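Local coordinates for putative alpha-L-fucosidase (Bacteroides thetaiotaomicron, PDB 3EYP), which probably hydrolyses alpha-L-fucosides as a family 29 glycoside hydrolase, and carries a C-terminal domain of the F5/8 type C family, at residues 141-146 with 178-183; 173-178 with 199-204; 381-386 with 449-454. One frame throughout, in Å; residues are numbered along the deposited sequence.

Contact 1 of 3, residues 141-146 with 178-183; sequences RYKEYY and YRHWYK
A tryptophan side chain on one helix donates its indole N-H to a main-chain carbonyl inside another helix. The two are neighbouring helices of the TIM-barrel domain, 139-155 and 175-188, and the segments 141-146 and 178-183 run nearly parallel, their axes 13° apart and 9.9 Å at closest approach. Trp181 suits this gap because it is both broad and a donor: its NE1 reaches Lys143 O at 3.2 Å, almost straight at 174°, in the indole plane and on a carbonyl lone pair. That bond fixes the rotation of the indole, whose six-membered ring stacks face to face on Tyr146, centroids 3.8 Å apart and planes tilted by 29°. Tyr146 CG, anti to its backbone N, swings its ring against one face of the indole, while its hydroxyl is tied to Leu124 O. A phenylalanine here, having no N-H for Lys143 O, would probably leave the ring's rotation less firmly set and thin the packing against Tyr146. Tyr142 CE2 lies 4.0 Å from Trp181 CH2. Toward the more exposed side, the aliphatic part of Lys143 crosses His180 at about a right angle, leaving its ammonium to bridge Glu140 and Glu144; Lys143 CG lies 3.7 Å from His180 CD2.

Contact 2 of 3, residues 173-178 with 199-204; sequences LTTPVY and NSYPFA
Leu173 O is held by two hydrogen bonds, a short one from the side-chain amide of Asn199 and a weak one from a water. Both form where the loop 199-204, which follows barrel strand 193-195, packs on the N-terminal end of helix 175-188 in the TIM-barrel domain; Thr174 occupies the N-cap position of that helix. Asn199 ND2 lies 2.7 Å from Leu173 O, with an angle of 165° at the hydrogen, and the acceptor sits close to the amide plane. An asparagine suits the place, since it is long enough to reach the carbonyl and short enough to keep its own backbone beside the helix. The water also pairs with Tyr178 OH and accepts from Asn199 N, so it joins both segments at once.

A second direct bond runs the other way: Thr175 OG1 donates to Asn199 O at 2.9 Å, on a lone pair of that carbonyl. The threonine hydroxyl stands beside its own backbone N, which sends the methyl CG2 anti to that nitrogen; Thr175 CG2 meets Pro202 CG tip to tip at 3.7 Å. One branched residue thus supplies a donor to the polar part and a methyl to the apolar part.

Beyond these bonds lie the aromatic rings. Ser200 CB sits over one face of Tyr178 in a CH-pi contact, 3.7 Å from the ring centroid. Its hydroxyl takes the crowded position between backbone N and carbonyl carbon and bonds to Thr197 O, so the methylene is what meets the ring. Phe203, stacked on Tyr182 as well, meets Thr175 O with its edge, CE2 3.7 Å away; its CD2 also packs 4.0 Å from Tyr178 CB.

Contact 3 of 3, residues 381-386 with 449-454; sequences LMIEEV and HTFGVY
Leu381, Ile383, Phe451 and Val453 form the apolar centre on one face of two antiparallel strands, 380-385 and 447-454, in a beta-sandwich domain of the F5/8 type C family. This face packs toward strand 393-401 of the other sheet: Ile383 touches Trp396, and both Leu381 and Phe451 touch Val398. Across the pair, Ile383 CD1 lies 4.0 Å from Phe451 CD1, the two side chains crossing obliquely, and Leu381 CB lies 3.9 Å from Val453 CG1. Branched and aromatic residues suit this face because their bulk fills the interior between the two sheets.

On the opposite face, Tyr454 folds back along its own strand with its ring over Gly452. A CB on that glycine would run into Tyr454 OH, so its lack of a side chain makes room for the ring, and Tyr454 CE2 comes to 3.7 Å from Met382 CB. Met382 and Gly452 themselves form a hydrogen-bonded pair, each N bonded to the other's O.

Farther along, this face turns polar. Glu384 and Thr450 lie side by side, and Thr450 OG1 donates to Glu384 OE1 at 2.8 Å, meeting it from above the carboxylate plane. The extended glutamate also sends OE2 to a salt bridge with Lys422, so both carboxylate oxygens are engaged, which would probably favour the charged form. At the end of the pairing the strand makes a classic beta bulge: His449 and Thr450 both face Glu384, whose O accepts a 2.7 Å bond from His449 N and a weak one from Thr450 N. The His449 ring, held by ND1 to Thr355 O, receives Val386 CG2 over the centre of one face, 3.6 Å from its centroid.

Overall arrangement
Contacts 1 and 2 are neighbours in the TIM-barrel domain, their centres about 10 Å apart. Both use helix 175-188 and share Tyr178, so this helix is joined to helix 139-155 and to the loop after strand 193-195. Along the chain their segments alternate, and they touch directly, Tyr182 CD2 lying 3.5 Å from Phe203 CD1. Contact 3 comes later, after both have closed, in the F5/8 type C domain on the other side of the chain's centre. Its centre is about 42 Å from that of contact 1 and 36 Å from that of contact 2. Contacts 1 and 2 therefore tie together elements of the probable catalytic barrel, while contact 3 joins two strands within the separate beta-sandwich.

Contact 1 of 3, residues 141-146 with 178-183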
loop_
_atom_site.group_PDB
_atom_site.type_symbol
_atom_site.label_atom_id
_atom_site.label_comp_id
_atom_site.label_asym_id
_atom_site.label_seq_id
_atom_site.Cartn_x
_atom_site.Cartn_y
_atom_site.Cartn_z
ATOM N N ARG A 141 -14.917 -27.172 -10.212
ATOM C CA ARG A 141 -16.274 -26.680 -9.942
ATOM C C ARG A 141 -16.174 -25.306 -9.273
ATOM O O ARG A 141 -16.914 -24.367 -9.548
ATOM C CB ARG A 141 -17.059 -27.620 -9.017
ATOM C CG ARG A 141 -17.854 -28.773 -9.628
ATOM C CD ARG A 141 -18.701 -29.453 -8.458
ATOM N NE ARG A 141 -20.157 -29.388 -8.589
ATOM C CZ ARG A 141 -21.018 -28.954 -7.662
ATOM N NH1 ARG A 141 -20.604 -28.503 -6.481
ATOM N NH2 ARG A 141 -22.318 -28.984 -7.929
ATOM N N TYR A 142 -15.236 -25.228 -8.364
ATOM C CA TYR A 142 -15.084 -24.048 -7.549
ATOM C C TYR A 142 -14.552 -22.940 -8.456
ATOM O O TYR A 142 -14.857 -21.763 -8.304
ATOM C CB TYR A 142 -14.133 -24.287 -6.386
ATOM C CG TYR A 142 -13.889 -22.983 -5.618
ATOM C CD1 TYR A 142 -14.868 -22.471 -4.764
ATOM C CD2 TYR A 142 -12.739 -22.227 -5.801
ATOM C CE1 TYR A 142 -14.683 -21.299 -4.082
ATOM C CE2 TYR A 142 -12.568 -21.023 -5.137
ATOM C CZ TYR A 142 -13.557 -20.569 -4.262
ATOM O OH TYR A 142 -13.416 -19.391 -3.540
ATOM N N LYS A 143 -13.701 -23.344 -9.391
ATOM C CA LYS A 143 -13.159 -22.402 -10.376
ATOM C C LYS A 143 -14.304 -21.729 -11.086
ATOM O O LYS A 143 -14.318 -20.506 -11.245
ATOM C CB LYS A 143 -12.264 -23.092 -11.411
ATOM C CG LYS A 143 -12.045 -22.269 -12.696
ATOM C CD LYS A 143 -11.307 -23.019 -13.769
ATOM C CE LYS A 143 -12.201 -24.007 -14.502
ATOM N NZ LYS A 143 -11.505 -24.569 -15.704
ATOM N N GLU A 144 -15.293 -22.499 -11.519
ATOM C CA GLU A 144 -16.450 -21.865 -12.200
ATOM C C GLU A 144 -17.297 -20.989 -11.280
ATOM O O GLU A 144 -17.754 -19.949 -11.687
ATOM C CB GLU A 144 -17.379 -22.889 -12.887
ATOM C CG GLU A 144 -16.671 -23.800 -13.827
ATOM C CD GLU A 144 -15.964 -23.048 -14.958
ATOM O OE1 GLU A 144 -16.482 -21.997 -15.448
ATOM O OE2 GLU A 144 -14.859 -23.511 -15.333
ATOM N N TYR A 145 -17.501 -21.443 -10.042
ATOM C CA TYR A 145 -18.300 -20.689 -9.036
ATOM C C TYR A 145 -17.681 -19.309 -8.811
ATOM O O TYR A 145 -18.321 -18.236 -8.901
ATOM C CB TYR A 145 -18.342 -21.435 -7.669
ATOM C CG TYR A 145 -18.870 -20.617 -6.466
ATOM C CD1 TYR A 145 -20.186 -20.185 -6.426
ATOM C CD2 TYR A 145 -18.054 -20.299 -5.379
ATOM C CE1 TYR A 145 -20.674 -19.460 -5.377
ATOM C CE2 TYR A 145 -18.527 -19.565 -4.318
ATOM C CZ TYR A 145 -19.843 -19.138 -4.319
ATOM O OH TYR A 145 -20.395 -18.458 -3.277
ATOM N N TYR A 146 -16.409 -19.366 -8.515
ATOM C CA TYR A 146 -15.642 -18.144 -8.261
ATOM C C TYR A 146 -15.717 -17.215 -9.477
ATOM O O TYR A 146 -15.898 -16.019 -9.359
ATOM C CB TYR A 146 -14.175 -18.458 -7.905
ATOM C CG TYR A 146 -13.389 -17.239 -7.392
ATOM C CD1 TYR A 146 -13.217 -17.016 -6.060
ATOM C CD2 TYR A 146 -12.788 -16.342 -8.295
ATOM C CE1 TYR A 146 -12.502 -15.921 -5.599
ATOM C CE2 TYR A 146 -12.088 -15.270 -7.850
ATOM C CZ TYR A 146 -11.915 -15.069 -6.525
ATOM O OH TYR A 146 -11.199 -13.951 -6.106
ATOM N N TYR A 178 -6.322 -19.477 -11.596
ATOM C CA TYR A 178 -6.140 -18.030 -11.468
ATOM C C TYR A 178 -6.144 -17.353 -12.855
ATOM O O TYR A 178 -6.584 -16.189 -13.000
ATOM C CB TYR A 178 -4.850 -17.676 -10.698
ATOM C CG TYR A 178 -4.869 -17.928 -9.234
ATOM C CD1 TYR A 178 -5.413 -16.999 -8.349
ATOM C CD2 TYR A 178 -4.237 -19.068 -8.696
ATOM C CE1 TYR A 178 -5.362 -17.209 -6.946
ATOM C CE2 TYR A 178 -4.255 -19.309 -7.358
ATOM C CZ TYR A 178 -4.802 -18.380 -6.470
ATOM O OH TYR A 178 -4.740 -18.625 -5.118
ATOM N N ARG A 179 -5.691 -18.074 -13.891
ATOM C CA ARG A 179 -5.709 -17.496 -15.262
ATOM C C ARG A 179 -7.124 -17.145 -15.689
ATOM O O ARG A 179 -7.407 -16.051 -16.196
ATOM C CB ARG A 179 -5.123 -18.434 -16.311
ATOM C CG ARG A 179 -4.878 -17.762 -17.683
ATOM C CD ARG A 179 -4.194 -18.725 -18.665
ATOM N NE ARG A 179 -4.997 -19.902 -19.013
ATOM C CZ ARG A 179 -4.726 -21.188 -18.749
ATOM N NH1 ARG A 179 -5.584 -22.162 -19.192
ATOM N NH2 ARG A 179 -3.624 -21.540 -18.132
ATOM N N HIS A 180 -7.967 -18.151 -15.554
ATOM C CA HIS A 180 -9.389 -18.036 -15.844
ATOM C C HIS A 180 -9.950 -16.788 -15.163
ATOM O O HIS A 180 -10.626 -15.961 -15.779
ATOM C CB HIS A 180 -10.122 -19.327 -15.420
ATOM C CG HIS A 180 -11.549 -19.400 -15.859
ATOM N ND1 HIS A 180 -11.933 -19.312 -17.185
ATOM C CD2 HIS A 180 -12.686 -19.609 -15.149
ATOM C CE1 HIS A 180 -13.252 -19.428 -17.261
ATOM N NE2 HIS A 180 -13.731 -19.608 -16.040
ATOM N N TRP A 181 -9.579 -16.617 -13.910
ATOM C CA TRP A 181 -10.025 -15.433 -13.136
ATOM C C TRP A 181 -9.420 -14.104 -13.578
ATOM O O TRP A 181 -10.098 -13.079 -13.733
ATOM C CB TRP A 181 -9.804 -15.629 -11.661
ATOM C CG TRP A 181 -10.484 -16.829 -11.080
ATOM C CD1 TRP A 181 -11.506 -17.541 -11.607
ATOM C CD2 TRP A 181 -10.140 -17.464 -9.845
ATOM N NE1 TRP A 181 -11.848 -18.597 -10.763
ATOM C CE2 TRP A 181 -11.001 -18.571 -9.683
ATOM C CE3 TRP A 181 -9.175 -17.224 -8.883
ATOM C CZ2 TRP A 181 -10.957 -19.393 -8.567
ATOM C CZ3 TRP A 181 -9.147 -18.057 -7.733
ATOM C CH2 TRP A 181 -10.012 -19.126 -7.608
ATOM N N TYR A 182 -8.139 -14.146 -13.814
ATOM C CA TYR A 182 -7.390 -12.970 -14.293
ATOM C C TYR A 182 -7.947 -12.390 -15.600
ATOM O O TYR A 182 -8.080 -11.183 -15.747
ATOM C CB TYR A 182 -5.938 -13.376 -14.500
ATOM C CG TYR A 182 -5.150 -12.470 -15.368
ATOM C CD1 TYR A 182 -4.666 -11.274 -14.870
ATOM C CD2 TYR A 182 -4.822 -12.841 -16.673
ATOM C CE1 TYR A 182 -3.892 -10.468 -15.639
ATOM C CE2 TYR A 182 -4.061 -12.053 -17.451
ATOM C CZ TYR A 182 -3.588 -10.856 -16.939
ATOM O OH TYR A 182 -2.816 -10.032 -17.733
ATOM N N LYS A 183 -8.340 -13.276 -16.507
ATOM C CA LYS A 183 -8.897 -12.861 -17.806
ATOM C C LYS A 183 -10.179 -12.067 -17.615
ATOM O O LYS A 183 -10.469 -11.068 -18.315
ATOM C CB LYS A 183 -9.143 -14.090 -18.728
ATOM C CG LYS A 183 -7.831 -14.691 -19.282
ATOM C CD LYS A 183 -8.058 -15.865 -20.270
ATOM C CE LYS A 183 -9.152 -15.593 -21.306
ATOM N NZ LYS A 183 -8.689 -15.398 -22.769
#

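Contact 2 of 3, residues 173-178 with 199-204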
loop_
_atom_site.group_PDB
_atom_site.type_symbol
_atom_site.label_atom_id
_atom_site.label_comp_id
_atom_site.label_asym_id
_atom_site.label_seq_id
_atom_site.Cartn_x
_atom_site.Cartn_y
_atom_site.Cartn_z
ATOM N N LEU A 173 -5.183 -24.242 -5.224
ATOM C CA LEU A 173 -5.558 -23.472 -6.405
ATOM C C LEU A 173 -4.344 -23.327 -7.346
ATOM O O LEU A 173 -3.273 -22.875 -6.958
ATOM C CB LEU A 173 -6.104 -22.108 -6.001
ATOM C CG LEU A 173 -7.268 -22.191 -5.022
ATOM C CD1 LEU A 173 -7.701 -20.764 -4.648
ATOM C CD2 LEU A 173 -8.403 -22.923 -5.709
ATOM N N THR A 174 -4.533 -23.778 -8.568
ATOM C CA THR A 174 -3.450 -23.854 -9.546
ATOM C C THR A 174 -3.378 -22.654 -10.419
ATOM O O THR A 174 -4.328 -21.904 -10.556
ATOM C CB THR A 174 -3.637 -25.044 -10.501
ATOM O OG1 THR A 174 -4.846 -24.883 -11.231
ATOM C CG2 THR A 174 -3.681 -26.335 -9.756
ATOM N N THR A 175 -2.260 -22.538 -11.131
ATOM C CA THR A 175 -2.050 -21.335 -11.944
ATOM C C THR A 175 -3.142 -21.169 -12.994
ATOM O O THR A 175 -3.659 -20.067 -13.189
ATOM C CB THR A 175 -0.597 -21.264 -12.545
ATOM O OG1 THR A 175 0.269 -21.228 -11.451
ATOM C CG2 THR A 175 -0.309 -19.975 -13.275
ATOM N N PRO A 176 -3.524 -22.263 -13.673
ATOM C CA PRO A 176 -4.549 -22.129 -14.716
ATOM C C PRO A 176 -5.936 -21.694 -14.206
ATOM O O PRO A 176 -6.685 -21.072 -14.933
ATOM C CB PRO A 176 -4.614 -23.541 -15.324
ATOM C CG PRO A 176 -3.190 -24.098 -15.121
ATOM C CD PRO A 176 -2.857 -23.578 -13.719
ATOM N N VAL A 177 -6.233 -22.031 -12.976
ATOM C CA VAL A 177 -7.441 -21.518 -12.275
ATOM C C VAL A 177 -7.412 -19.979 -12.142
ATOM O O VAL A 177 -8.329 -19.273 -12.554
ATOM C CB VAL A 177 -7.568 -22.122 -10.862
ATOM C CG1 VAL A 177 -8.632 -21.370 -9.990
ATOM C CG2 VAL A 177 -7.892 -23.612 -10.931
ATOM N N TYR A 178 -6.322 -19.477 -11.596
ATOM C CA TYR A 178 -6.140 -18.030 -11.468
ATOM C C TYR A 178 -6.144 -17.353 -12.855
ATOM O O TYR A 178 -6.584 -16.189 -13.000
ATOM C CB TYR A 178 -4.850 -17.676 -10.698
ATOM C CG TYR A 178 -4.869 -17.928 -9.234
ATOM C CD1 TYR A 178 -5.413 -16.999 -8.349
ATOM C CD2 TYR A 178 -4.237 -19.068 -8.696
ATOM C CE1 TYR A 178 -5.362 -17.209 -6.946
ATOM C CE2 TYR A 178 -4.255 -19.309 -7.358
ATOM C CZ TYR A 178 -4.802 -18.380 -6.470
ATOM O OH TYR A 178 -4.740 -18.625 -5.118
ATOM N N ASN A 199 0.069 -19.172 -6.387
ATOM C CA ASN A 199 0.024 -19.619 -7.787
ATOM C C ASN A 199 -0.517 -18.625 -8.789
ATOM O O ASN A 199 -0.513 -18.884 -9.970
ATOM C CB ASN A 199 -0.634 -20.995 -7.929
ATOM C CG ASN A 199 0.146 -22.066 -7.183
ATOM O OD1 ASN A 199 1.393 -22.072 -7.213
ATOM N ND2 ASN A 199 -0.573 -22.956 -6.476
ATOM N N SER A 200 -0.902 -17.459 -8.290
ATOM C CA SER A 200 -1.355 -16.330 -9.161
ATOM C C SER A 200 -0.223 -15.456 -9.630
ATOM O O SER A 200 -0.453 -14.425 -10.270
ATOM C CB SER A 200 -2.347 -15.425 -8.442
ATOM O OG SER A 200 -1.745 -14.721 -7.344
ATOM N N TYR A 201 0.989 -15.861 -9.252
ATOM C CA TYR A 201 2.210 -15.035 -9.450
ATOM C C TYR A 201 2.398 -14.410 -10.837
ATOM O O TYR A 201 2.854 -13.287 -10.923
ATOM C CB TYR A 201 3.503 -15.761 -8.993
ATOM C CG TYR A 201 3.827 -16.937 -9.862
ATOM C CD1 TYR A 201 4.653 -16.791 -10.971
ATOM C CD2 TYR A 201 3.234 -18.161 -9.655
ATOM C CE1 TYR A 201 4.929 -17.839 -11.779
ATOM C CE2 TYR A 201 3.515 -19.243 -10.479
ATOM C CZ TYR A 201 4.368 -19.071 -11.533
ATOM O OH TYR A 201 4.642 -20.143 -12.372
ATOM N N PRO A 202 1.952 -15.066 -11.912
ATOM C CA PRO A 202 2.158 -14.421 -13.201
ATOM C C PRO A 202 1.191 -13.316 -13.514
ATOM O O PRO A 202 1.348 -12.625 -14.513
ATOM C CB PRO A 202 1.918 -15.543 -14.217
ATOM C CG PRO A 202 1.470 -16.694 -13.502
ATOM C CD PRO A 202 1.551 -16.475 -12.034
ATOM N N PHE A 203 0.178 -13.182 -12.660
ATOM C CA PHE A 203 -0.885 -12.244 -12.892
ATOM C C PHE A 203 -0.863 -11.055 -11.931
ATOM O O PHE A 203 -1.615 -10.090 -12.058
ATOM C CB PHE A 203 -2.216 -12.978 -12.827
ATOM C CG PHE A 203 -2.224 -14.242 -13.617
ATOM C CD1 PHE A 203 -2.041 -14.193 -14.999
ATOM C CD2 PHE A 203 -2.421 -15.467 -13.013
ATOM C CE1 PHE A 203 -2.091 -15.363 -15.751
ATOM C CE2 PHE A 203 -2.426 -16.648 -13.766
ATOM C CZ PHE A 203 -2.254 -16.590 -15.122
ATOM N N ALA A 204 -0.022 -11.165 -10.935
ATOM C CA ALA A 204 0.046 -10.158 -9.885
ATOM C C ALA A 204 0.610 -8.860 -10.432
ATOM O O ALA A 204 1.604 -8.862 -11.179
ATOM C CB ALA A 204 0.960 -10.684 -8.739
HETATM O O HOH W 1 -2.304 -20.467 -4.858
#

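Contact 3 of 3, residues 381-386 with 449-454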
loop_
_atom_site.group_PDB
_atom_site.type_symbol
_atom_site.label_atom_id
_atom_site.label_comp_id
_atom_site.label_asym_id
_atom_site.label_seq_id
_atom_site.Cartn_x
_atom_site.Cartn_y
_atom_site.Cartn_z
ATOM N N LEU A 381 14.010 13.196 6.768
ATOM C CA LEU A 381 14.278 13.501 5.375
ATOM C C LEU A 381 13.624 12.457 4.473
ATOM O O LEU A 381 13.252 11.349 4.911
ATOM C CB LEU A 381 15.772 13.618 5.040
ATOM C CG LEU A 381 16.668 12.410 5.327
ATOM C CD1 LEU A 381 16.601 11.383 4.168
ATOM C CD2 LEU A 381 18.106 12.822 5.662
ATOM N N MET A 382 13.459 12.884 3.228
ATOM C CA MET A 382 12.733 12.112 2.200
ATOM C C MET A 382 13.336 12.347 0.821
ATOM O O MET A 382 13.801 13.444 0.474
ATOM C CB MET A 382 11.269 12.556 2.163
ATOM C CG MET A 382 10.345 11.811 1.139
ATOM S SD MET A 382 8.543 12.131 1.529
ATOM C CE MET A 382 8.376 13.745 0.863
ATOM N N ILE A 383 13.308 11.290 0.041
ATOM C CA ILE A 383 13.863 11.290 -1.284
ATOM C C ILE A 383 12.972 10.417 -2.178
ATOM O O ILE A 383 12.483 9.377 -1.744
ATOM C CB ILE A 383 15.361 10.808 -1.223
ATOM C CG1 ILE A 383 16.087 11.026 -2.549
ATOM C CG2 ILE A 383 15.518 9.330 -0.805
ATOM C CD1 ILE A 383 17.582 10.950 -2.345
ATOM N N GLU A 384 12.729 10.912 -3.384
ATOM C CA GLU A 384 11.830 10.290 -4.389
ATOM C C GLU A 384 12.462 10.196 -5.758
ATOM O O GLU A 384 12.912 11.172 -6.331
ATOM C CB GLU A 384 10.513 11.074 -4.509
ATOM C CG GLU A 384 9.762 11.189 -3.197
ATOM C CD GLU A 384 8.571 12.140 -3.261
ATOM O OE1 GLU A 384 8.390 12.870 -4.255
ATOM O OE2 GLU A 384 7.790 12.160 -2.299
ATOM N N GLU A 385 12.472 8.981 -6.271
ATOM C CA GLU A 385 13.019 8.643 -7.577
ATOM C C GLU A 385 11.953 8.728 -8.657
ATOM O O GLU A 385 10.727 8.647 -8.396
ATOM C CB GLU A 385 13.624 7.210 -7.518
ATOM C CG GLU A 385 14.753 6.962 -8.451
ATOM C CD GLU A 385 15.549 5.679 -8.101
ATOM O OE1 GLU A 385 15.009 4.820 -7.341
ATOM O OE2 GLU A 385 16.703 5.538 -8.601
ATOM N N VAL A 386 12.432 8.964 -9.878
ATOM C CA VAL A 386 11.581 8.953 -11.063
ATOM C C VAL A 386 11.342 7.490 -11.435
ATOM O O VAL A 386 12.068 6.910 -12.166
ATOM C CB VAL A 386 12.247 9.740 -12.276
ATOM C CG1 VAL A 386 11.333 9.732 -13.514
ATOM C CG2 VAL A 386 12.557 11.196 -11.858
ATOM N N HIS A 449 13.193 13.103 -8.189
ATOM C CA HIS A 449 12.088 14.055 -8.237
ATOM C C HIS A 449 12.201 15.043 -7.097
ATOM O O HIS A 449 12.015 16.241 -7.258
ATOM C CB HIS A 449 10.707 13.356 -8.115
ATOM C CG HIS A 449 10.106 12.949 -9.414
ATOM N ND1 HIS A 449 9.827 13.861 -10.417
ATOM C CD2 HIS A 449 9.633 11.754 -9.848
ATOM C CE1 HIS A 449 9.283 13.226 -11.444
ATOM N NE2 HIS A 449 9.133 11.953 -11.117
ATOM N N THR A 450 12.521 14.495 -5.949
ATOM C CA THR A 450 12.380 15.202 -4.698
ATOM C C THR A 450 13.456 14.877 -3.733
ATOM O O THR A 450 13.845 13.726 -3.568
ATOM C CB THR A 450 10.980 14.859 -4.019
ATOM O OG1 THR A 450 9.920 15.084 -4.972
ATOM C CG2 THR A 450 10.763 15.680 -2.759
ATOM N N PHE A 451 13.926 15.919 -3.061
ATOM C CA PHE A 451 14.779 15.753 -1.878
ATOM C C PHE A 451 14.452 16.835 -0.864
ATOM O O PHE A 451 14.310 17.984 -1.222
ATOM C CB PHE A 451 16.276 15.754 -2.208
ATOM C CG PHE A 451 17.163 15.537 -0.992
ATOM C CD1 PHE A 451 17.168 14.321 -0.324
ATOM C CD2 PHE A 451 18.013 16.551 -0.532
ATOM C CE1 PHE A 451 17.971 14.144 0.755
ATOM C CE2 PHE A 451 18.816 16.376 0.555
ATOM C CZ PHE A 451 18.814 15.197 1.210
ATOM N N GLY A 452 14.253 16.439 0.380
ATOM C CA GLY A 452 13.907 17.361 1.431
ATOM C C GLY A 452 14.309 16.913 2.818
ATOM O O GLY A 452 14.620 15.760 3.074
ATOM N N VAL A 453 14.400 17.892 3.691
ATOM C CA VAL A 453 14.529 17.613 5.109
ATOM C C VAL A 453 13.420 18.375 5.810
ATOM O O VAL A 453 12.884 19.409 5.336
ATOM C CB VAL A 453 15.882 17.973 5.636
ATOM C CG1 VAL A 453 16.991 17.305 4.781
ATOM C CG2 VAL A 453 16.032 19.547 5.697
ATOM N N TYR A 454 13.071 17.847 6.950
ATOM C CA TYR A 454 11.839 18.267 7.594
ATOM C C TYR A 454 11.917 18.145 9.105
ATOM O O TYR A 454 12.800 17.496 9.695
ATOM C CB TYR A 454 10.660 17.426 7.067
ATOM C CG TYR A 454 10.632 17.226 5.545
ATOM C CD1 TYR A 454 9.900 18.083 4.737
ATOM C CD2 TYR A 454 11.325 16.182 4.934
ATOM C CE1 TYR A 454 9.868 17.955 3.343
ATOM C CE2 TYR A 454 11.325 16.033 3.538
ATOM C CZ TYR A 454 10.585 16.922 2.742
ATOM O OH TYR A 454 10.532 16.795 1.375
#